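Local coordinates for protein ferritin heavy chain (Trichoplusia ni, PDB 1Z6O) that oxidises ferrous iron with dioxygen and, together with the light chain, stores the ferric product inside a secreted shell of twenty-four subunits, at residues M17-S20 against C21-M25; L150-Q153 against Y154-Q157. All coordinates share one frame; numbering follows the deposited sequence.

Interaction 1: residues M17-S20 against C21-M25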
loop_
_atom_site.group_PDB
_atom_site.type_symbol
_atom_site.label_atom_id
_atom_site.label_comp_id
_atom_site.label_asym_id
_atom_site.label_seq_id
_atom_site.Cartn_x
_atom_site.Cartn_y
_atom_site.Cartn_z
ATOM N N MET M 17 5.137 36.829 45.934
ATOM C CA MET M 17 4.149 36.238 46.830
ATOM C C MET M 17 4.301 36.769 48.251
ATOM O O MET M 17 5.416 37.017 48.713
ATOM C CB MET M 17 4.278 34.712 46.856
ATOM C CG MET M 17 3.756 34.035 45.584
ATOM S SD MET M 17 3.718 32.232 45.773
ATOM C CE MET M 17 2.473 32.056 47.065
ATOM N N HIS M 18 3.181 36.953 48.939
ATOM C CA HIS M 18 3.240 37.423 50.321
ATOM C C HIS M 18 3.122 36.258 51.284
ATOM O O HIS M 18 2.659 35.167 50.924
ATOM C CB HIS M 18 2.176 38.494 50.578
ATOM C CG HIS M 18 2.603 39.856 50.125
ATOM N ND1 HIS M 18 3.125 40.089 48.868
ATOM C CD2 HIS M 18 2.634 41.046 50.773
ATOM C CE1 HIS M 18 3.462 41.364 48.764
ATOM N NE2 HIS M 18 3.174 41.966 49.904
ATOM N N ARG M 19 3.549 36.496 52.518
ATOM C CA ARG M 19 3.599 35.465 53.544
ATOM C C ARG M 19 2.348 34.677 53.886
ATOM O O ARG M 19 2.397 33.451 53.989
ATOM C CB ARG M 19 4.189 36.066 54.833
ATOM C CG ARG M 19 4.159 35.128 56.038
ATOM C CD ARG M 19 5.124 35.594 57.133
ATOM N NE ARG M 19 6.487 35.133 56.862
ATOM C CZ ARG M 19 6.931 33.899 57.109
ATOM N NH1 ARG M 19 6.127 32.986 57.649
ATOM N NH2 ARG M 19 8.179 33.569 56.798
ATOM N N SER M 20 1.228 35.353 54.087
ATOM C CA SER M 20 0.024 34.624 54.455
ATOM C C SER M 20 -0.377 33.633 53.347
ATOM O O SER M 20 -0.711 32.475 53.607
ATOM C CB SER M 20 -1.108 35.614 54.733
ATOM O OG SER M 20 -2.318 34.919 54.962
ATOM N N CYS M 21 -0.337 34.100 52.112
ATOM C CA CYS M 21 -0.680 33.259 50.966
ATOM C C CYS M 21 0.328 32.102 50.844
ATOM O O CYS M 21 -0.051 30.941 50.686
ATOM C CB CYS M 21 -0.678 34.129 49.708
ATOM S SG CYS M 21 -1.005 33.233 48.159
ATOM N N ARG M 22 1.615 32.414 50.944
ATOM C CA ARG M 22 2.627 31.377 50.838
ATOM C C ARG M 22 2.475 30.331 51.942
ATOM O O ARG M 22 2.585 29.134 51.687
ATOM C CB ARG M 22 4.029 31.994 50.878
ATOM C CG ARG M 22 5.134 30.998 50.553
ATOM C CD ARG M 22 6.486 31.694 50.400
ATOM N NE ARG M 22 6.837 32.425 51.612
ATOM C CZ ARG M 22 6.897 33.750 51.703
ATOM N NH1 ARG M 22 6.642 34.513 50.645
ATOM N NH2 ARG M 22 7.184 34.316 52.868
ATOM N N ASN M 23 2.208 30.769 53.172
ATOM C CA ASN M 23 2.041 29.808 54.254
ATOM C C ASN M 23 0.807 28.932 54.046
ATOM O O ASN M 23 0.828 27.751 54.388
ATOM C CB ASN M 23 1.976 30.519 55.619
ATOM C CG ASN M 23 3.347 31.028 56.067
ATOM O OD1 ASN M 23 4.377 30.583 55.558
ATOM N ND2 ASN M 23 3.361 31.950 57.021
ATOM N N SER M 24 -0.272 29.496 53.507
ATOM C CA SER M 24 -1.467 28.686 53.253
ATOM C C SER M 24 -1.168 27.645 52.172
ATOM O O SER M 24 -1.676 26.529 52.232
ATOM C CB SER M 24 -2.651 29.555 52.792
ATOM O OG SER M 24 -3.119 30.348 53.859
ATOM N N MET M 25 -0.358 28.016 51.183
ATOM C CA MET M 25 0.014 27.072 50.124
ATOM C C MET M 25 0.862 25.939 50.711
ATOM O O MET M 25 0.681 24.775 50.353
ATOM C CB MET M 25 0.815 27.781 49.024
ATOM C CG MET M 25 -0.041 28.632 48.100
ATOM S SD MET M 25 -0.942 27.577 46.904
ATOM C CE MET M 25 0.405 27.245 45.710
HETATM O O HOH W 1 -1.828 31.873 56.003
#

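Interaction 2: residues L150-Q153 against Y154-Q157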
loop_
_atom_site.group_PDB
_atom_site.type_symbol
_atom_site.label_atom_id
_atom_site.label_comp_id
_atom_site.label_asym_id
_atom_site.label_seq_id
_atom_site.Cartn_x
_atom_site.Cartn_y
_atom_site.Cartn_z
ATOM N N LEU M 150 -10.082 23.753 42.165
ATOM C CA LEU M 150 -11.495 23.606 42.531
ATOM C C LEU M 150 -12.261 22.828 41.463
ATOM O O LEU M 150 -13.175 22.068 41.777
ATOM C CB LEU M 150 -12.157 24.970 42.773
ATOM C CG LEU M 150 -11.734 25.671 44.074
ATOM C CD1 LEU M 150 -12.589 26.942 44.281
ATOM C CD2 LEU M 150 -11.931 24.714 45.267
ATOM N N GLU M 151 -11.893 23.009 40.201
ATOM C CA GLU M 151 -12.558 22.282 39.112
ATOM C C GLU M 151 -12.451 20.771 39.381
ATOM O O GLU M 151 -13.447 20.037 39.345
ATOM C CB GLU M 151 -11.882 22.625 37.781
ATOM C CG GLU M 151 -12.330 21.790 36.586
ATOM C CD GLU M 151 -13.777 22.030 36.207
ATOM O OE1 GLU M 151 -14.358 23.038 36.666
ATOM O OE2 GLU M 151 -14.334 21.218 35.438
ATOM N N GLU M 152 -11.240 20.313 39.674
ATOM C CA GLU M 152 -11.019 18.897 39.954
ATOM C C GLU M 152 -11.784 18.463 41.212
ATOM O O GLU M 152 -12.326 17.350 41.274
ATOM C CB GLU M 152 -9.522 18.630 40.145
ATOM C CG GLU M 152 -9.111 17.243 39.716
ATOM C CD GLU M 152 -9.242 17.040 38.207
ATOM O OE1 GLU M 152 -9.171 15.875 37.754
ATOM O OE2 GLU M 152 -9.410 18.045 37.477
ATOM N N GLN M 153 -11.822 19.333 42.220
ATOM C CA GLN M 153 -12.529 19.005 43.460
ATOM C C GLN M 153 -14.022 18.801 43.267
ATOM O O GLN M 153 -14.575 17.807 43.741
ATOM C CB GLN M 153 -12.343 20.107 44.520
ATOM C CG GLN M 153 -10.949 20.153 45.160
ATOM C CD GLN M 153 -10.501 18.784 45.638
ATOM O OE1 GLN M 153 -9.599 18.185 45.057
ATOM N NE2 GLN M 153 -11.150 18.270 46.686
ATOM N N TYR M 154 -14.690 19.738 42.592
ATOM C CA TYR M 154 -16.135 19.598 42.437
ATOM C C TYR M 154 -16.529 18.405 41.591
ATOM O O TYR M 154 -17.495 17.714 41.914
ATOM C CB TYR M 154 -16.762 20.897 41.905
ATOM C CG TYR M 154 -16.759 21.999 42.954
ATOM C CD1 TYR M 154 -15.962 23.134 42.802
ATOM C CD2 TYR M 154 -17.527 21.883 44.122
ATOM C CE1 TYR M 154 -15.922 24.133 43.792
ATOM C CE2 TYR M 154 -17.500 22.878 45.113
ATOM C CZ TYR M 154 -16.692 24.000 44.936
ATOM O OH TYR M 154 -16.661 24.990 45.894
ATOM N N LYS M 155 -15.786 18.142 40.520
ATOM C CA LYS M 155 -16.091 16.979 39.684
ATOM C C LYS M 155 -15.865 15.702 40.497
ATOM O O LYS M 155 -16.661 14.761 40.431
ATOM C CB LYS M 155 -15.178 16.941 38.449
ATOM C CG LYS M 155 -15.498 18.001 37.412
ATOM C CD LYS M 155 -14.615 17.839 36.173
ATOM C CE LYS M 155 -13.125 17.866 36.527
ATOM N NZ LYS M 155 -12.240 17.787 35.329
ATOM N N GLY M 156 -14.772 15.676 41.257
ATOM C CA GLY M 156 -14.449 14.505 42.066
ATOM C C GLY M 156 -15.489 14.215 43.139
ATOM O O GLY M 156 -15.836 13.057 43.379
ATOM N N GLN M 157 -15.974 15.259 43.805
ATOM C CA GLN M 157 -16.995 15.088 44.840
ATOM C C GLN M 157 -18.270 14.517 44.239
ATOM O O GLN M 157 -18.866 13.597 44.791
ATOM C CB GLN M 157 -17.328 16.437 45.513
ATOM C CG GLN M 157 -16.206 16.950 46.390
ATOM C CD GLN M 157 -16.438 18.362 46.910
ATOM O OE1 GLN M 157 -17.334 19.099 46.456
ATOM N NE2 GLN M 157 -15.619 18.751 47.848
#

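Interaction 1: residues M17-S20 against C21-M25
The amide of Arg22 donates to His18 O over 2.9 Å in a nearly straight bond, and the amides of Asn23 and Ser24 repeat the i to i+4 step onto Arg19 O and Ser20 O. Ser20 O also accepts a hydrogen bond from a water, at 2.7 Å from the water oxygen, and that water is hydrogen-bonded to Ser24 OG, which closes a small bridge on the side where Ser20 and Ser24 meet Ala129 of helix 105-132. This is the first turn of helix 19-47, the opening helix of the ferritin four-helix bundle. His18 occupies the N-cap position, but its ND1 turns back to Thr16 O and its ring stacks on Phe136.

The Arg22 side chain doubles back along the turn: CG lies anti to the backbone N and the chain bends at chi3 (58°). NH1 reaches 3.4 Å from Met17 O, which sits at the edge of the guanidinium, while Arg19 CA and His18 O lie over one of its faces. Arg22 NH2 stands over a face of the Arg19 guanidinium, the planes 86° apart and Arg22 NH2 4.1 Å from Arg19 NH2, of like charge; NH1 of Arg22 has a weak, long ion pair with Glu83. On the outer surface the aliphatic chain of Arg19 runs past the Asn23 amide, whose plane is turned 64° from the Arg19 guanidinium. Replacing Asn23 by an alanine would probably leave this arginine chain without its lateral support and free to swing.

On the buried side Met17 CE rests 3.8 Å from Cys21 SG, whose disulfide to Cys130 ties the helix start to the end of helix 105-132. The same methyl approaches Met25 CG at 4.4 Å, with Leu141 against all three side chains.

Interaction 2: residues L150-Q153 against Y154-Q157
Lys155 and Glu151 meet through complementary bends: the lysine chain folds at chi3 (-56°) and passes back over Glu151 O, while the glutamate turns at chi2 (66°) and brings OE2 alongside the lysine methylenes. Both belong to helix 139-168, the fourth long helix of the ferritin bundle. Glu151 OE2 lies 3.5 Å from Lys155 CD, so the carboxylate lies against the aliphatic part of the chain. The nearer charge to Lys155 NZ is Glu152 OE2, at 3.6 Å in a salt bridge. Glu151 OE2, 4.0 Å from Lys155 NZ, is near enough only for a weaker attraction, though the ammonium would be expected to lower the cost of placing the two acids side by side. Glu151 OE1 has its own partner, hydrogen-bonded to His140 NE2 of the second subunit.

Beneath the side chains the helix ladder is regular. Tyr154 N, Lys155 N, Gly156 N and Gln157 N each donate to the carbonyl four residues earlier.

Tyr154 turns its ring back along the preceding turn, where CE1 meets Leu150 CB at 4.0 Å and CD1 comes 3.2 Å from Leu150 O. The ring also meets the second subunit: Arg81 of that subunit makes a cation-pi contact with it, and His140 of the same subunit meets it with planes about 45° apart. Leu150 packs inward on Ile123 and Ile127 of helix 105-132.

Gln153 looks into the bundle beside the ferroxidase site, its side chain about 4 Å from the bound iron and its NE2 hydrogen-bonded to Glu116 OE1, an inferred ligand of the second iron, and to Thr120 OG1. That places it in the second shell, consistent with positioning Glu116. One turn on, Gln157 CG lies 3.2 Å from Gln153 O, the carbonyl that accepts the Gln157 amide.

In the fold
Along the chain, interaction 1 closes long before interaction 2 opens, with helices 54-80 and 105-132 in between. Their centres are 23 Å apart and their nearest atoms about 11 Å, so they do not touch. Residues 17-25 cover the start of helix 19-47, whereas 150-157 lie mid-way along helix 139-168. The centre of interaction 1 is 19 Å from the centre of the chain, and that of interaction 2 is 11 Å from it. Helix 105-132 packs against both. The side chain of Met25 is about 12 Å from the bound iron, but that of Gln153 is about 4 Å away. One therefore marks the disulfide-tied end of the bundle, the other joins the ferroxidase centre to a subunit interface.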